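Long-range contact in alanine glyoxylate transaminase (Thermococcus litoralis, PDB 2ZC0), which probably transfers the amino group of alanine to glyoxylate, using pyridoxal 5'-phosphate as cofactor, and works as a homodimer: residues A[48-61]-A[285-299]. Residues are numbered along the deposited sequence; the frame is centred on the assembly and turned at random.
Sequences LIPRAVLGEIAKEV and YIALEYLKRGYFEKY
P50 lies over one face of the Y299 ring in a CH-pi contact, its CB 4.1 Å from the ring centroid and 23° off the normal, while CG of K298 backs the opposite face. CA of Y295 sits at the Y299 edge, in plane. The Y295 ring is itself sandwiched between CB of R293 and CE1 of Y299, and V53 bridges the two tyrosines: CG1, anti to the backbone N (chi1 176°), touches Y295, and CG2 approaches the phenol end of Y299, 3.5 Å from CZ. A serine in place of Y299 would probably leave P50 without its aromatic floor and take from V53 CG2 the phenol end it packs against. Over the R293 guanidinium lies Y295 OH, and CB of I57 lies at the guanidinium edge, while CD1 of I57 presses on I286 CA (3.3 Å) and E289 CB (3.4 Å). The extended chain of E60 brings OE2 to within 2.9 Å of R293 NH2, a salt bridge; R293 NE has a second, long charge partner in E289 OE1, out of the guanidinium plane, completing a salt-bridge network. Deeper in, CD2 of L54 packs against I286 CG2 and Y290 CD1. V61 closes the row against CB of Y285, whose hydroxyl bonds to K67. On the dimer side, R51 hydrogen-bonds to the backbone O of E63 of the second subunit. The N-to-C directions of helix 51-61 and helix 285-292 differ by 117°: plain helix-on-helix packing, with the Schellman motif at G294 linking helices 281-292 and 295-322, in the pyridoxal-phosphate-dependent aminotransferase fold, away from the cofactor site.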
loop_
_atom_site.group_PDB
_atom_site.type_symbol
_atom_site.label_atom_id
_atom_site.label_comp_id
_atom_site.label_asym_id
_atom_site.label_seq_id
_atom_site.Cartn_x
_atom_site.Cartn_y
_atom_site.Cartn_z
ATOM N N LEU A 48 26.914 -13.599 33.584
ATOM C CA LEU A 48 27.323 -14.845 32.941
ATOM C C LEU A 48 28.034 -14.535 31.627
ATOM O O LEU A 48 28.544 -15.428 30.946
ATOM C CB LEU A 48 26.121 -15.770 32.699
ATOM C CG LEU A 48 25.432 -16.330 33.953
ATOM C CD1 LEU A 48 24.350 -17.326 33.562
ATOM C CD2 LEU A 48 26.476 -17.016 34.839
ATOM N N ILE A 49 28.067 -13.255 31.280
ATOM C CA ILE A 49 28.738 -12.803 30.072
ATOM C C ILE A 49 30.093 -12.260 30.512
ATOM O O ILE A 49 30.192 -11.540 31.505
ATOM C CB ILE A 49 27.915 -11.703 29.370
ATOM C CG1 ILE A 49 26.658 -12.337 28.760
ATOM C CG2 ILE A 49 28.768 -10.988 28.316
ATOM C CD1 ILE A 49 25.706 -11.357 28.107
ATOM N N PRO A 50 31.161 -12.615 29.785
ATOM C CA PRO A 50 32.511 -12.155 30.120
ATOM C C PRO A 50 32.692 -10.673 29.837
ATOM O O PRO A 50 33.481 -10.293 28.968
ATOM C CB PRO A 50 33.394 -13.039 29.242
ATOM C CG PRO A 50 32.551 -13.231 28.013
ATOM C CD PRO A 50 31.172 -13.477 28.586
ATOM N N ARG A 51 31.961 -9.835 30.570
ATOM C CA ARG A 51 32.054 -8.392 30.363
ATOM C C ARG A 51 33.499 -7.963 30.398
ATOM O O ARG A 51 33.991 -7.319 29.468
ATOM C CB ARG A 51 31.258 -7.634 31.426
ATOM C CG ARG A 51 29.766 -7.945 31.400
ATOM C CD ARG A 51 28.904 -6.718 31.715
ATOM N NE ARG A 51 29.278 -6.037 32.957
ATOM C CZ ARG A 51 29.055 -6.508 34.180
ATOM N NH1 ARG A 51 29.438 -5.801 35.231
ATOM N NH2 ARG A 51 28.446 -7.676 34.355
ATOM N N ALA A 52 34.182 -8.333 31.474
ATOM C CA ALA A 52 35.587 -7.992 31.646
ATOM C C ALA A 52 36.364 -8.342 30.384
ATOM O O ALA A 52 37.131 -7.527 29.875
ATOM C CB ALA A 52 36.153 -8.739 32.840
ATOM N N VAL A 53 36.156 -9.552 29.880
ATOM C CA VAL A 53 36.829 -10.011 28.668
ATOM C C VAL A 53 36.441 -9.165 27.464
ATOM O O VAL A 53 37.307 -8.699 26.737
ATOM C CB VAL A 53 36.475 -11.484 28.349
ATOM C CG1 VAL A 53 37.106 -11.893 27.027
ATOM C CG2 VAL A 53 36.960 -12.395 29.465
ATOM N N LEU A 54 35.137 -8.984 27.255
ATOM C CA LEU A 54 34.631 -8.188 26.131
ATOM C C LEU A 54 35.165 -6.767 26.219
ATOM O O LEU A 54 35.392 -6.115 25.203
ATOM C CB LEU A 54 33.107 -8.150 26.138
ATOM C CG LEU A 54 32.358 -9.461 25.921
ATOM C CD1 LEU A 54 30.866 -9.184 25.938
ATOM C CD2 LEU A 54 32.786 -10.099 24.593
ATOM N N GLY A 55 35.348 -6.301 27.449
ATOM C CA GLY A 55 35.866 -4.972 27.667
ATOM C C GLY A 55 37.252 -4.805 27.068
ATOM O O GLY A 55 37.462 -3.887 26.281
ATOM N N GLU A 56 38.201 -5.675 27.415
ATOM C CA GLU A 56 39.550 -5.540 26.867
ATOM C C GLU A 56 39.584 -5.754 25.356
ATOM O O GLU A 56 40.373 -5.107 24.669
ATOM C CB GLU A 56 40.563 -6.491 27.569
ATOM C CG GLU A 56 41.533 -5.779 28.571
ATOM C CD GLU A 56 42.932 -5.458 27.993
ATOM O OE1 GLU A 56 43.634 -4.563 28.557
ATOM O OE2 GLU A 56 43.336 -6.106 26.991
ATOM N N ILE A 57 38.744 -6.643 24.825
ATOM C CA ILE A 57 38.752 -6.839 23.375
ATOM C C ILE A 57 38.198 -5.572 22.703
ATOM O O ILE A 57 38.677 -5.160 21.643
ATOM C CB ILE A 57 37.941 -8.098 22.944
ATOM C CG1 ILE A 57 36.705 -7.707 22.148
ATOM C CG2 ILE A 57 37.553 -8.902 24.143
ATOM C CD1 ILE A 57 36.946 -7.650 20.668
ATOM N N ALA A 58 37.218 -4.943 23.348
ATOM C CA ALA A 58 36.632 -3.712 22.830
ATOM C C ALA A 58 37.712 -2.626 22.783
ATOM O O ALA A 58 37.846 -1.909 21.788
ATOM C CB ALA A 58 35.469 -3.268 23.717
ATOM N N LYS A 59 38.487 -2.521 23.860
ATOM C CA LYS A 59 39.567 -1.537 23.938
ATOM C C LYS A 59 40.623 -1.817 22.871
ATOM O O LYS A 59 41.082 -0.899 22.180
ATOM C CB LYS A 59 40.232 -1.579 25.313
ATOM C CG LYS A 59 41.174 -0.408 25.588
ATOM C CD LYS A 59 42.419 -0.835 26.353
ATOM C CE LYS A 59 42.089 -1.536 27.660
ATOM N NZ LYS A 59 43.338 -2.008 28.336
ATOM N N GLU A 60 41.007 -3.089 22.758
ATOM C CA GLU A 60 42.004 -3.536 21.790
ATOM C C GLU A 60 41.566 -3.184 20.371
ATOM O O GLU A 60 42.307 -2.548 19.611
ATOM C CB GLU A 60 42.206 -5.056 21.896
ATOM C CG GLU A 60 42.994 -5.536 23.123
ATOM C CD GLU A 60 42.996 -7.065 23.256
ATOM O OE1 GLU A 60 43.767 -7.603 24.091
ATOM O OE2 GLU A 60 42.221 -7.731 22.528
ATOM N N VAL A 61 40.356 -3.611 20.024
ATOM C CA VAL A 61 39.793 -3.349 18.710
ATOM C C VAL A 61 39.787 -1.860 18.352
ATOM O O VAL A 61 40.197 -1.480 17.255
ATOM C CB VAL A 61 38.346 -3.890 18.612
ATOM C CG1 VAL A 61 37.689 -3.389 17.345
ATOM C CG2 VAL A 61 38.361 -5.419 18.621
ATOM N N TYR A 285 33.242 -6.037 15.320
ATOM C CA TYR A 285 34.622 -6.383 15.619
ATOM C C TYR A 285 34.733 -7.142 16.943
ATOM O O TYR A 285 35.488 -8.110 17.043
ATOM C CB TYR A 285 35.489 -5.118 15.609
ATOM C CG TYR A 285 35.973 -4.769 14.217
ATOM C CD1 TYR A 285 36.855 -5.610 13.547
ATOM C CD2 TYR A 285 35.516 -3.629 13.552
ATOM C CE1 TYR A 285 37.273 -5.338 12.251
ATOM C CE2 TYR A 285 35.928 -3.343 12.248
ATOM C CZ TYR A 285 36.807 -4.210 11.605
ATOM O OH TYR A 285 37.212 -3.970 10.308
ATOM N N ILE A 286 33.965 -6.718 17.945
ATOM C CA ILE A 286 33.966 -7.403 19.231
ATOM C C ILE A 286 33.565 -8.864 19.003
ATOM O O ILE A 286 34.173 -9.783 19.560
ATOM C CB ILE A 286 32.964 -6.770 20.225
ATOM C CG1 ILE A 286 33.485 -5.425 20.738
ATOM C CG2 ILE A 286 32.735 -7.711 21.408
ATOM C CD1 ILE A 286 32.585 -4.802 21.796
ATOM N N ALA A 287 32.535 -9.065 18.183
ATOM C CA ALA A 287 32.024 -10.399 17.858
ATOM C C ALA A 287 33.019 -11.201 17.030
ATOM O O ALA A 287 33.080 -12.429 17.130
ATOM C CB ALA A 287 30.697 -10.280 17.093
ATOM N N LEU A 288 33.785 -10.499 16.200
ATOM C CA LEU A 288 34.780 -11.136 15.351
ATOM C C LEU A 288 35.900 -11.748 16.190
ATOM O O LEU A 288 36.310 -12.884 15.951
ATOM C CB LEU A 288 35.371 -10.125 14.368
ATOM C CG LEU A 288 36.492 -10.658 13.472
ATOM C CD1 LEU A 288 36.000 -11.852 12.665
ATOM C CD2 LEU A 288 36.971 -9.550 12.561
ATOM N N GLU A 289 36.397 -10.984 17.161
ATOM C CA GLU A 289 37.458 -11.460 18.043
ATOM C C GLU A 289 36.927 -12.545 18.965
ATOM O O GLU A 289 37.583 -13.557 19.191
ATOM C CB GLU A 289 38.020 -10.316 18.888
ATOM C CG GLU A 289 39.017 -9.443 18.153
ATOM C CD GLU A 289 40.143 -10.256 17.537
ATOM O OE1 GLU A 289 40.800 -11.022 18.271
ATOM O OE2 GLU A 289 40.363 -10.126 16.314
ATOM N N TYR A 290 35.733 -12.318 19.500
ATOM C CA TYR A 290 35.098 -13.276 20.389
ATOM C C TYR A 290 35.114 -14.649 19.725
ATOM O O TYR A 290 35.507 -15.646 20.331
ATOM C CB TYR A 290 33.661 -12.847 20.653
ATOM C CG TYR A 290 32.871 -13.786 21.532
ATOM C CD1 TYR A 290 32.824 -13.607 22.916
ATOM C CD2 TYR A 290 32.160 -14.849 20.981
ATOM C CE1 TYR A 290 32.083 -14.467 23.724
ATOM C CE2 TYR A 290 31.420 -15.715 21.782
ATOM C CZ TYR A 290 31.387 -15.518 23.151
ATOM O OH TYR A 290 30.667 -16.379 23.942
ATOM N N LEU A 291 34.700 -14.696 18.464
ATOM C CA LEU A 291 34.660 -15.957 17.742
ATOM C C LEU A 291 36.042 -16.510 17.413
ATOM O O LEU A 291 36.324 -17.677 17.684
ATOM C CB LEU A 291 33.847 -15.807 16.454
ATOM C CG LEU A 291 32.343 -15.583 16.620
ATOM C CD1 LEU A 291 31.707 -15.509 15.239
ATOM C CD2 LEU A 291 31.716 -16.715 17.438
ATOM N N LYS A 292 36.899 -15.673 16.837
ATOM C CA LYS A 292 38.248 -16.084 16.464
ATOM C C LYS A 292 39.098 -16.604 17.622
ATOM O O LYS A 292 39.933 -17.485 17.427
ATOM C CB LYS A 292 38.990 -14.929 15.775
ATOM C CG LYS A 292 38.697 -14.786 14.280
ATOM C CD LYS A 292 39.528 -13.667 13.648
ATOM C CE LYS A 292 39.252 -13.559 12.142
ATOM N NZ LYS A 292 39.925 -12.389 11.497
ATOM N N ARG A 293 38.881 -16.064 18.819
ATOM C CA ARG A 293 39.650 -16.466 19.992
ATOM C C ARG A 293 39.057 -17.657 20.746
ATOM O O ARG A 293 39.568 -18.060 21.790
ATOM C CB ARG A 293 39.823 -15.269 20.928
ATOM C CG ARG A 293 40.421 -14.068 20.215
ATOM C CD ARG A 293 41.472 -13.359 21.040
ATOM N NE ARG A 293 40.959 -12.199 21.756
ATOM C CZ ARG A 293 41.712 -11.410 22.518
ATOM N NH1 ARG A 293 43.005 -11.666 22.654
ATOM N NH2 ARG A 293 41.178 -10.364 23.139
ATOM N N GLY A 294 37.980 -18.217 20.209
ATOM C CA GLY A 294 37.350 -19.373 20.824
ATOM C C GLY A 294 36.656 -19.160 22.153
ATOM O O GLY A 294 36.542 -20.099 22.945
ATOM N N TYR A 295 36.179 -17.943 22.400
ATOM C CA TYR A 295 35.485 -17.635 23.651
ATOM C C TYR A 295 34.072 -18.198 23.710
ATOM O O TYR A 295 33.439 -18.184 24.765
ATOM C CB TYR A 295 35.458 -16.117 23.885
ATOM C CG TYR A 295 36.821 -15.555 24.216
ATOM C CD1 TYR A 295 37.053 -14.183 24.245
ATOM C CD2 TYR A 295 37.892 -16.408 24.479
ATOM C CE1 TYR A 295 38.324 -13.678 24.523
ATOM C CE2 TYR A 295 39.153 -15.915 24.757
ATOM C CZ TYR A 295 39.367 -14.556 24.776
ATOM O OH TYR A 295 40.634 -14.096 25.031
ATOM N N PHE A 296 33.567 -18.681 22.579
ATOM C CA PHE A 296 32.232 -19.267 22.566
ATOM C C PHE A 296 32.331 -20.566 23.351
ATOM O O PHE A 296 31.428 -20.927 24.109
ATOM C CB PHE A 296 31.773 -19.568 21.137
ATOM C CG PHE A 296 30.403 -20.192 21.063
ATOM C CD1 PHE A 296 29.283 -19.495 21.515
ATOM C CD2 PHE A 296 30.234 -21.484 20.571
ATOM C CE1 PHE A 296 28.016 -20.074 21.481
ATOM C CE2 PHE A 296 28.970 -22.074 20.532
ATOM C CZ PHE A 296 27.859 -21.365 20.989
ATOM N N GLU A 297 33.448 -21.262 23.157
ATOM C CA GLU A 297 33.696 -22.522 23.842
ATOM C C GLU A 297 34.060 -22.241 25.291
ATOM O O GLU A 297 33.447 -22.763 26.222
ATOM C CB GLU A 297 34.858 -23.263 23.179
ATOM C CG GLU A 297 34.519 -24.639 22.640
ATOM C CD GLU A 297 35.467 -25.714 23.156
ATOM O OE1 GLU A 297 35.626 -26.753 22.471
ATOM O OE2 GLU A 297 36.044 -25.530 24.252
ATOM N N LYS A 298 35.064 -21.387 25.462
ATOM C CA LYS A 298 35.577 -21.036 26.777
ATOM C C LYS A 298 34.643 -20.308 27.738
ATOM O O LYS A 298 34.719 -20.533 28.942
ATOM C CB LYS A 298 36.869 -20.225 26.623
ATOM C CG LYS A 298 37.490 -19.801 27.950
ATOM C CD LYS A 298 38.886 -19.226 27.769
ATOM C CE LYS A 298 39.542 -18.933 29.111
ATOM N NZ LYS A 298 40.997 -18.621 28.975
ATOM N N TYR A 299 33.766 -19.445 27.238
ATOM C CA TYR A 299 32.890 -18.703 28.144
ATOM C C TYR A 299 31.405 -19.002 28.083
ATOM O O TYR A 299 30.704 -18.855 29.085
ATOM C CB TYR A 299 33.096 -17.200 27.964
ATOM C CG TYR A 299 34.467 -16.732 28.369
ATOM C CD1 TYR A 299 35.472 -16.550 27.423
ATOM C CD2 TYR A 299 34.765 -16.486 29.710
ATOM C CE1 TYR A 299 36.744 -16.132 27.800
ATOM C CE2 TYR A 299 36.026 -16.074 30.101
ATOM C CZ TYR A 299 37.014 -15.896 29.144
ATOM O OH TYR A 299 38.271 -15.481 29.533
#